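Cytochrome P450 monooxygenase (PDB 6KBH) is a self-sufficient cytochrome P450 that carries heme, FMN and a [2Fe-2S] cluster in one chain and probably acts as a monooxygenase. Local coordinates at residues A[698-708]-A[776-786]; A[137-145]-A[252-263]. All coordinates share one frame; numbering follows the deposited sequence.

Contact 1. Residues A[698-708]-A[776-786]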
# COMPACT_ATOMS: atom_id res chain seq x y z
N GLU A 698 4.44 -27.39 -13.20
CA GLU A 698 5.20 -26.28 -12.66
C GLU A 698 5.88 -26.63 -11.40
O GLU A 698 5.32 -27.38 -10.64
CB GLU A 698 4.25 -25.13 -12.38
CG GLU A 698 3.39 -24.67 -13.54
CD GLU A 698 4.11 -23.82 -14.54
OE1 GLU A 698 3.44 -23.14 -15.29
OE2 GLU A 698 5.35 -23.81 -14.58
N HIS A 699 7.07 -26.11 -11.15
CA HIS A 699 7.82 -26.41 -9.94
C HIS A 699 7.96 -25.30 -8.92
O HIS A 699 8.17 -24.18 -9.27
CB HIS A 699 9.21 -26.82 -10.29
CG HIS A 699 10.07 -25.71 -10.80
ND1 HIS A 699 9.82 -25.06 -11.97
CD2 HIS A 699 11.22 -25.19 -10.32
CE1 HIS A 699 10.76 -24.16 -12.19
NE2 HIS A 699 11.62 -24.23 -11.21
N GLY A 700 7.87 -25.63 -7.65
CA GLY A 700 8.00 -24.60 -6.64
C GLY A 700 9.44 -24.15 -6.49
O GLY A 700 10.38 -24.77 -6.98
N PHE A 701 9.61 -23.03 -5.79
CA PHE A 701 10.94 -22.48 -5.57
C PHE A 701 10.87 -21.50 -4.40
O PHE A 701 9.80 -21.23 -3.86
CB PHE A 701 11.50 -21.81 -6.83
CG PHE A 701 10.62 -20.72 -7.39
CD1 PHE A 701 9.57 -21.03 -8.26
CD2 PHE A 701 10.86 -19.39 -7.09
CE1 PHE A 701 8.77 -20.03 -8.79
CE2 PHE A 701 10.07 -18.38 -7.62
CZ PHE A 701 9.02 -18.70 -8.48
N ASP A 702 12.04 -20.99 -4.02
CA ASP A 702 12.15 -19.97 -3.00
C ASP A 702 12.42 -18.62 -3.65
O ASP A 702 13.19 -18.53 -4.61
CB ASP A 702 13.27 -20.29 -2.01
CG ASP A 702 12.78 -21.10 -0.82
OD1 ASP A 702 11.57 -21.07 -0.54
OD2 ASP A 702 13.62 -21.76 -0.17
N VAL A 703 11.77 -17.57 -3.14
CA VAL A 703 12.08 -16.20 -3.53
C VAL A 703 12.48 -15.43 -2.27
O VAL A 703 11.73 -15.43 -1.28
CB VAL A 703 10.91 -15.53 -4.27
CG1 VAL A 703 9.60 -15.72 -3.54
CG2 VAL A 703 11.19 -14.06 -4.48
N VAL A 704 13.65 -14.81 -2.30
CA VAL A 704 14.18 -14.07 -1.16
C VAL A 704 14.08 -12.58 -1.44
O VAL A 704 14.36 -12.12 -2.55
CB VAL A 704 15.64 -14.45 -0.82
CG1 VAL A 704 16.64 -13.83 -1.84
CG2 VAL A 704 15.96 -14.01 0.63
N LEU A 705 13.69 -11.83 -0.42
CA LEU A 705 13.50 -10.39 -0.54
C LEU A 705 14.67 -9.71 0.15
O LEU A 705 14.75 -9.68 1.38
CB LEU A 705 12.17 -10.00 0.08
CG LEU A 705 11.11 -10.98 -0.39
CD1 LEU A 705 10.00 -10.96 0.58
CD2 LEU A 705 10.62 -10.65 -1.79
N LYS A 706 15.59 -9.17 -0.66
CA LYS A 706 16.85 -8.68 -0.12
C LYS A 706 16.64 -7.47 0.77
O LYS A 706 17.19 -7.39 1.87
CB LYS A 706 17.82 -8.36 -1.26
CG LYS A 706 19.16 -7.85 -0.74
CD LYS A 706 20.12 -7.48 -1.86
CE LYS A 706 20.75 -8.72 -2.47
NZ LYS A 706 21.65 -9.42 -1.51
N ASP A 707 15.85 -6.49 0.30
CA ASP A 707 15.62 -5.30 1.11
C ASP A 707 14.94 -5.64 2.42
O ASP A 707 15.31 -5.12 3.48
CB ASP A 707 14.78 -4.28 0.33
CG ASP A 707 15.34 -3.99 -1.04
OD1 ASP A 707 16.53 -4.30 -1.29
OD2 ASP A 707 14.59 -3.44 -1.87
N SER A 708 13.95 -6.54 2.38
CA SER A 708 13.24 -6.92 3.60
C SER A 708 14.04 -7.92 4.44
O SER A 708 13.88 -7.95 5.66
CB SER A 708 11.88 -7.52 3.25
OG SER A 708 11.04 -6.55 2.63
N ARG A 776 7.49 -16.77 -13.33
CA ARG A 776 8.04 -17.62 -12.29
C ARG A 776 9.55 -17.72 -12.41
O ARG A 776 10.20 -17.02 -13.21
CB ARG A 776 7.53 -19.06 -12.33
CG ARG A 776 6.07 -19.30 -12.22
CD ARG A 776 5.90 -20.80 -12.03
NE ARG A 776 5.42 -21.12 -10.70
CZ ARG A 776 4.16 -20.94 -10.33
NH1 ARG A 776 3.27 -20.47 -11.19
NH2 ARG A 776 3.77 -21.26 -9.10
N ALA A 777 10.08 -18.64 -11.62
CA ALA A 777 11.44 -19.13 -11.72
C ALA A 777 11.55 -20.22 -12.76
O ALA A 777 10.75 -21.17 -12.77
CB ALA A 777 11.90 -19.69 -10.38
N CYS A 778 12.55 -20.11 -13.63
CA CYS A 778 13.19 -21.30 -14.19
C CYS A 778 14.34 -21.60 -13.24
O CYS A 778 15.39 -20.96 -13.28
CB CYS A 778 13.65 -21.06 -15.62
SG CYS A 778 14.42 -19.47 -15.90
N GLY A 779 14.13 -22.56 -12.34
CA GLY A 779 15.15 -22.88 -11.36
C GLY A 779 14.70 -22.79 -9.91
O GLY A 779 13.50 -22.80 -9.61
N ASP A 780 15.67 -22.68 -9.00
CA ASP A 780 15.46 -22.91 -7.58
C ASP A 780 15.20 -21.64 -6.77
O ASP A 780 14.47 -21.70 -5.78
CB ASP A 780 16.67 -23.64 -6.99
CG ASP A 780 17.99 -23.10 -7.53
OD1 ASP A 780 18.02 -21.93 -7.97
OD2 ASP A 780 18.98 -23.86 -7.52
N LYS A 781 15.79 -20.50 -7.14
CA LYS A 781 15.58 -19.29 -6.36
C LYS A 781 15.78 -18.06 -7.22
O LYS A 781 16.46 -18.09 -8.25
CB LYS A 781 16.52 -19.23 -5.14
CG LYS A 781 17.99 -19.41 -5.48
CD LYS A 781 18.87 -19.08 -4.28
CE LYS A 781 19.38 -17.64 -4.35
NZ LYS A 781 20.50 -17.40 -3.40
N LEU A 782 15.15 -16.96 -6.79
CA LEU A 782 15.35 -15.64 -7.35
C LEU A 782 15.44 -14.63 -6.22
O LEU A 782 14.85 -14.81 -5.15
CB LEU A 782 14.22 -15.21 -8.29
CG LEU A 782 14.20 -15.79 -9.69
CD1 LEU A 782 13.70 -17.16 -9.59
CD2 LEU A 782 13.29 -14.99 -10.56
N THR A 783 16.17 -13.55 -6.48
CA THR A 783 16.29 -12.44 -5.54
C THR A 783 15.59 -11.22 -6.13
O THR A 783 15.81 -10.87 -7.29
CB THR A 783 17.76 -12.13 -5.25
OG1 THR A 783 18.42 -13.32 -4.79
CG2 THR A 783 17.87 -11.06 -4.18
N LEU A 784 14.74 -10.59 -5.32
CA LEU A 784 13.94 -9.45 -5.73
C LEU A 784 14.22 -8.25 -4.83
O LEU A 784 14.44 -8.40 -3.62
CB LEU A 784 12.44 -9.80 -5.68
CG LEU A 784 12.03 -10.89 -6.67
CD1 LEU A 784 10.56 -11.22 -6.56
CD2 LEU A 784 12.37 -10.42 -8.05
N GLN A 785 14.24 -7.06 -5.44
CA GLN A 785 14.45 -5.82 -4.67
C GLN A 785 13.15 -5.48 -3.96
O GLN A 785 12.33 -4.68 -4.42
CB GLN A 785 14.90 -4.67 -5.58
CG GLN A 785 15.37 -3.46 -4.79
CD GLN A 785 16.32 -2.58 -5.57
OE1 GLN A 785 17.27 -2.03 -5.01
NE2 GLN A 785 16.09 -2.45 -6.87
N LEU A 786 12.98 -6.10 -2.80
CA LEU A 786 11.70 -6.04 -2.12
C LEU A 786 11.90 -6.33 -0.64
O LEU A 786 12.86 -7.03 -0.29
CB LEU A 786 10.73 -7.03 -2.75
CG LEU A 786 9.26 -6.67 -2.80
CD1 LEU A 786 9.07 -5.29 -3.41
CD2 LEU A 786 8.49 -7.71 -3.61
OXT LEU A 786 11.15 -5.88 0.22
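Strands 701-705 and 781-784 pair in parallel in the ferredoxin part of the chain, V703 beside L782 and V704 beside T783. V704 takes both of its backbone bonds from this partner: its N reaches L782 O at 3.1 Å, and its O receives L784 N at 3.2 Å. V703, L705, L782 and L784 fill one face, where V703 CG2 meets L784 CD1 at 3.6 Å; on the other, V704 CG1 runs alongside the T783 side chain. With strand 710-714 antiparallel on the far side of 701-705, this is the beta-grasp sheet of plant-type [2Fe-2S] ferredoxins: an N-terminal hairpin joined by the last strand. At the start of the strand, F701 has CG between its backbone N and carbonyl carbon (chi1 56°), which lays one ring face beneath the A777 methyl. With only an alanine here, that methyl would probably lose the ring face it rests on, and a gap would be likely to open beside R776 CB. H699 NE2 lies 2.9 Å from G779 O and 3.2 Å from G779 N, and can donate to the first or accept from the second. At the C-terminus, S708 N bonds L786 O (2.9 Å).

Contact 2. Residues A[137-145]-A[252-263]. With HEM (protoporphyrin IX containing Fe), chain C.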
# COMPACT_ATOMS: atom_id res chain seq x y z
N ARG A 137 4.86 -16.53 13.30
CA ARG A 137 4.37 -15.44 12.46
C ARG A 137 3.73 -15.97 11.19
O ARG A 137 2.62 -15.56 10.83
CB ARG A 137 5.52 -14.48 12.13
CG ARG A 137 5.14 -13.33 11.20
CD ARG A 137 6.37 -12.55 10.77
NE ARG A 137 6.06 -11.52 9.78
CZ ARG A 137 5.78 -10.25 10.07
NH1 ARG A 137 5.76 -9.85 11.34
NH2 ARG A 137 5.51 -9.39 9.10
N ARG A 138 4.42 -16.87 10.49
CA ARG A 138 3.87 -17.44 9.27
C ARG A 138 2.59 -18.22 9.55
O ARG A 138 1.63 -18.15 8.77
CB ARG A 138 4.91 -18.33 8.60
CG ARG A 138 6.18 -17.60 8.17
CD ARG A 138 7.11 -18.51 7.37
NE ARG A 138 8.44 -17.94 7.17
CZ ARG A 138 8.78 -17.18 6.14
NH1 ARG A 138 7.90 -16.88 5.20
NH2 ARG A 138 10.02 -16.71 6.05
N ALA A 139 2.55 -18.95 10.67
CA ALA A 139 1.34 -19.70 11.01
C ALA A 139 0.17 -18.77 11.30
O ALA A 139 -0.96 -19.05 10.90
CB ALA A 139 1.61 -20.61 12.20
N LEU A 140 0.43 -17.67 12.00
CA LEU A 140 -0.63 -16.78 12.45
C LEU A 140 -0.87 -15.61 11.50
O LEU A 140 -1.58 -14.67 11.87
CB LEU A 140 -0.32 -16.26 13.86
CG LEU A 140 -0.21 -17.34 14.94
CD1 LEU A 140 0.41 -16.78 16.21
CD2 LEU A 140 -1.57 -17.97 15.22
N MET A 141 -0.29 -15.64 10.30
CA MET A 141 -0.32 -14.47 9.43
C MET A 141 -1.66 -14.28 8.74
O MET A 141 -2.15 -13.14 8.66
CB MET A 141 0.78 -14.58 8.37
CG MET A 141 0.74 -13.47 7.33
SD MET A 141 0.98 -11.83 8.03
CE MET A 141 2.74 -11.83 8.32
N GLU A 142 -2.27 -15.36 8.26
CA GLU A 142 -3.38 -15.27 7.32
C GLU A 142 -4.50 -14.30 7.71
O GLU A 142 -4.95 -13.55 6.84
CB GLU A 142 -3.97 -16.67 7.07
CG GLU A 142 -5.12 -16.69 6.07
CD GLU A 142 -5.61 -18.09 5.76
OE1 GLU A 142 -4.98 -19.06 6.23
OE2 GLU A 142 -6.62 -18.22 5.05
N PRO A 143 -4.99 -14.26 8.96
CA PRO A 143 -6.07 -13.31 9.28
C PRO A 143 -5.69 -11.85 9.08
O PRO A 143 -6.58 -11.01 8.96
CB PRO A 143 -6.39 -13.61 10.75
CG PRO A 143 -5.85 -14.97 11.00
CD PRO A 143 -4.65 -15.10 10.13
N PHE A 144 -4.39 -11.54 9.03
CA PHE A 144 -3.95 -10.16 8.84
C PHE A 144 -3.93 -9.73 7.38
O PHE A 144 -3.87 -8.53 7.10
CB PHE A 144 -2.56 -9.96 9.44
CG PHE A 144 -2.54 -10.00 10.94
CD1 PHE A 144 -3.03 -8.95 11.68
CD2 PHE A 144 -2.03 -11.10 11.60
CE1 PHE A 144 -3.02 -8.99 13.05
CE2 PHE A 144 -2.01 -11.15 12.98
CZ PHE A 144 -2.51 -10.09 13.70
N THR A 145 -3.98 -10.68 6.44
CA THR A 145 -3.90 -10.34 5.03
C THR A 145 -5.11 -9.51 4.60
O THR A 145 -6.19 -9.64 5.19
CB THR A 145 -3.80 -11.60 4.18
OG1 THR A 145 -5.02 -12.34 4.27
CG2 THR A 145 -2.65 -12.48 4.65
N TRP A 252 -9.10 -13.87 15.19
CA TRP A 252 -7.71 -14.33 15.22
C TRP A 252 -7.53 -15.45 16.23
O TRP A 252 -6.84 -16.44 15.94
CB TRP A 252 -6.78 -13.15 15.54
CG TRP A 252 -5.32 -13.41 15.27
CD1 TRP A 252 -4.77 -13.89 14.12
CD2 TRP A 252 -4.23 -13.18 16.17
NE1 TRP A 252 -3.41 -13.99 14.25
CE2 TRP A 252 -3.05 -13.55 15.50
CE3 TRP A 252 -4.13 -12.69 17.47
CZ2 TRP A 252 -1.79 -13.46 16.09
CZ3 TRP A 252 -2.88 -12.60 18.06
CH2 TRP A 252 -1.73 -12.98 17.37
N MET A 253 -8.14 -15.33 17.41
CA MET A 253 -7.98 -16.36 18.43
C MET A 253 -8.57 -17.70 18.02
O MET A 253 -7.89 -18.73 18.19
CB MET A 253 -8.58 -15.87 19.76
CG MET A 253 -7.90 -14.63 20.31
SD MET A 253 -6.12 -14.85 20.41
CE MET A 253 -6.02 -16.23 21.54
N PRO A 254 -9.81 -17.79 17.50
CA PRO A 254 -10.27 -19.10 17.00
C PRO A 254 -9.41 -19.64 15.87
O PRO A 254 -9.15 -20.85 15.82
CB PRO A 254 -11.71 -18.81 16.53
CG PRO A 254 -11.76 -17.34 16.34
CD PRO A 254 -10.86 -16.77 17.38
N PHE A 255 -8.95 -18.77 14.97
CA PHE A 255 -7.93 -19.18 14.00
C PHE A 255 -6.69 -19.72 14.70
O PHE A 255 -6.09 -20.70 14.24
CB PHE A 255 -7.60 -17.99 13.10
CG PHE A 255 -6.62 -18.29 11.98
CD1 PHE A 255 -5.30 -18.61 12.22
CD2 PHE A 255 -7.04 -18.20 10.66
CE1 PHE A 255 -4.42 -18.87 11.18
CE2 PHE A 255 -6.17 -18.45 9.61
CZ PHE A 255 -4.86 -18.79 9.88
N GLY A 256 -6.31 -19.12 15.83
CA GLY A 256 -5.17 -19.62 16.57
C GLY A 256 -5.40 -20.99 17.18
O GLY A 256 -4.45 -21.75 17.38
N ILE A 257 -6.66 -21.32 17.50
CA ILE A 257 -6.94 -22.61 18.12
C ILE A 257 -6.75 -23.74 17.12
O ILE A 257 -6.25 -24.82 17.46
CB ILE A 257 -8.36 -22.62 18.72
CG1 ILE A 257 -8.54 -21.43 19.67
CG2 ILE A 257 -8.62 -23.92 19.45
CD1 ILE A 257 -9.97 -21.17 20.04
N ARG A 258 -7.15 -23.52 15.86
CA ARG A 258 -7.03 -24.58 14.86
C ARG A 258 -5.58 -24.88 14.52
O ARG A 258 -5.25 -26.04 14.23
CB ARG A 258 -7.81 -24.20 13.60
CG ARG A 258 -9.07 -23.43 13.91
CD ARG A 258 -9.91 -23.17 12.67
NE ARG A 258 -11.02 -22.29 13.00
CZ ARG A 258 -11.14 -21.04 12.57
NH1 ARG A 258 -10.22 -20.52 11.78
NH2 ARG A 258 -12.18 -20.30 12.94
N VAL A 259 -4.71 -23.87 14.54
CA VAL A 259 -3.30 -24.13 14.28
C VAL A 259 -2.69 -24.89 15.45
O VAL A 259 -1.70 -25.63 15.27
CB VAL A 259 -2.55 -22.82 13.98
CG1 VAL A 259 -3.36 -21.95 13.04
CG2 VAL A 259 -2.23 -22.07 15.26
N GLN A 260 -3.25 -24.75 16.65
CA GLN A 260 -2.78 -25.54 17.79
C GLN A 260 -3.02 -27.02 17.55
O GLN A 260 -2.14 -27.85 17.81
CB GLN A 260 -3.48 -25.08 19.07
CG GLN A 260 -2.88 -25.68 20.33
CD GLN A 260 -3.61 -25.27 21.59
OE1 GLN A 260 -4.70 -24.70 21.53
NE2 GLN A 260 -3.01 -25.56 22.74
N GLN A 261 -4.20 -27.39 17.06
CA GLN A 261 -4.44 -28.79 16.76
C GLN A 261 -3.64 -29.25 15.55
O GLN A 261 -3.28 -30.43 15.46
CB GLN A 261 -5.94 -29.05 16.56
CG GLN A 261 -6.82 -28.83 17.79
CD GLN A 261 -6.22 -29.33 19.12
OE1 GLN A 261 -5.40 -30.24 19.16
NE2 GLN A 261 -6.66 -28.71 20.21
N GLU A 262 -3.34 -28.34 14.62
CA GLU A 262 -2.52 -28.70 13.47
C GLU A 262 -1.04 -28.76 13.83
O GLU A 262 -0.33 -29.67 13.38
CB GLU A 262 -2.76 -27.72 12.32
CG GLU A 262 -4.20 -27.73 11.80
CD GLU A 262 -4.42 -26.74 10.67
OE1 GLU A 262 -3.45 -26.07 10.26
OE2 GLU A 262 -5.57 -26.63 10.19
N GLN A 263 -0.55 -27.82 14.63
CA GLN A 263 0.86 -27.77 15.04
C GLN A 263 0.92 -27.57 16.55
O GLN A 263 1.13 -26.44 17.03
CB GLN A 263 1.62 -26.67 14.31
CG GLN A 263 1.20 -26.45 12.86
CD GLN A 263 2.11 -25.48 12.13
OE1 GLN A 263 3.25 -25.26 12.55
NE2 GLN A 263 1.62 -24.90 11.05
CHA HEM C . 4.88 -5.26 15.44
CHB HEM C . 3.79 -0.40 14.67
CHC HEM C . -1.38 -1.50 14.61
CHD HEM C . -0.27 -6.32 15.37
C1A HEM C . 4.77 -3.82 15.22
C2A HEM C . 6.08 -3.17 15.19
C3A HEM C . 5.79 -1.83 14.97
C4A HEM C . 4.30 -1.78 14.90
CMA HEM C . 6.76 -0.69 14.85
CAA HEM C . 7.44 -3.79 15.33
CBA HEM C . 8.21 -3.91 14.05
CGA HEM C . 9.47 -4.71 14.01
O1A HEM C . 9.88 -4.89 15.19
O2A HEM C . 9.77 -4.97 12.82
C1B HEM C . 2.31 -0.21 14.59
C2B HEM C . 1.60 1.13 14.35
C3B HEM C . -0.01 0.78 14.33
C4B HEM C . -0.10 -0.72 14.56
CMB HEM C . 2.25 2.47 14.18
CAB HEM C . -1.16 1.71 14.14
CBB HEM C . -1.13 2.62 12.97
C1C HEM C . -1.22 -2.97 14.84
C2C HEM C . -2.51 -3.60 14.87
C3C HEM C . -2.23 -4.93 15.09
C4C HEM C . -0.78 -4.97 15.15
CMC HEM C . -3.85 -2.95 14.71
CAC HEM C . -3.23 -6.05 15.19
CBC HEM C . -3.50 -6.69 16.50
C1D HEM C . 1.20 -6.25 15.43
C2D HEM C . 1.82 -7.60 15.65
C3D HEM C . 3.44 -7.28 15.68
C4D HEM C . 3.50 -5.79 15.46
CMD HEM C . 1.11 -8.90 15.82
CAD HEM C . 4.55 -8.25 15.86
CBD HEM C . 4.90 -9.05 14.65
CGD HEM C . 6.23 -9.71 14.64
O1D HEM C . 6.95 -9.15 15.51
O2D HEM C . 6.28 -10.61 13.77
NA HEM C . 3.65 -2.99 15.05
NB HEM C . 1.31 -1.33 14.64
NC HEM C . -0.13 -3.80 15.01
ND HEM C . 2.14 -5.06 15.25
FE HEM C . 1.71 -3.14 15.09
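W252 and L140 carry the one hydrogen bond between the two segments: W252 NE1 points at L140 O over 3.1 Å, nearly straight at 168°, in the carbonyl plane on a lone pair and within the indole plane. W252 swings CG anti to its backbone N (chi1 -166°), bringing the ring from the start of helix 252-262 to the turn after helix 133-139. Packing here is close. F144 comes edge-to-face onto the indole, its CE2 above the rim of the face near NE1, with its centroid 4.8 Å from that of the five-membered ring and planes at 61°; F191 meets both rings. P143 wedges in beside them, its CG touching the W252 edge at CD1 (3.5 Å) and sitting over the face of F255, 3.6 Å from the ring centroid. A139 O approaches the F255 edge. Farther along the helix the fit is looser: L140 CD2 and V259 CG2 are 4.2 Å apart, and Q263 brings NE2 no nearer than 4.4 Å to A139 CB. Solvent reaches E142, whose carboxylate stands almost perpendicular to the F255 ring at its edge. On the heme side, F144 CE1 lies 3.6 Å from the vinyl carbon CAC, and R137 NH1 donates to propionate O2D at 2.6 Å; with H133, also hydrogen-bonded to the heme, R137 forms the His-x-x-x-Arg pattern of the C helix in many bacterial P450s.

In the fold
Contact 1 belongs to the ferredoxin part and contact 2 to the P450 part; their centres lie 25 Å apart, yet their nearest atoms approach to about 8 Å without touching. The two domains meet between them. From contact 1, the side chain of D707 comes within about 3 Å of that of heme-binding Y388, and S708 has its side chain about 10 Å from the heme and about 9 Å from that of R137 in contact 2. R138 adds a weak hydrogen bond to T711 O, next to strand 701-705. At the other end of contact 1, the R776 side chain is about 12 Å from the [2Fe-2S] cluster. The ferredoxin part docked on the P450 part is consistent with electrons passing from cluster to heme.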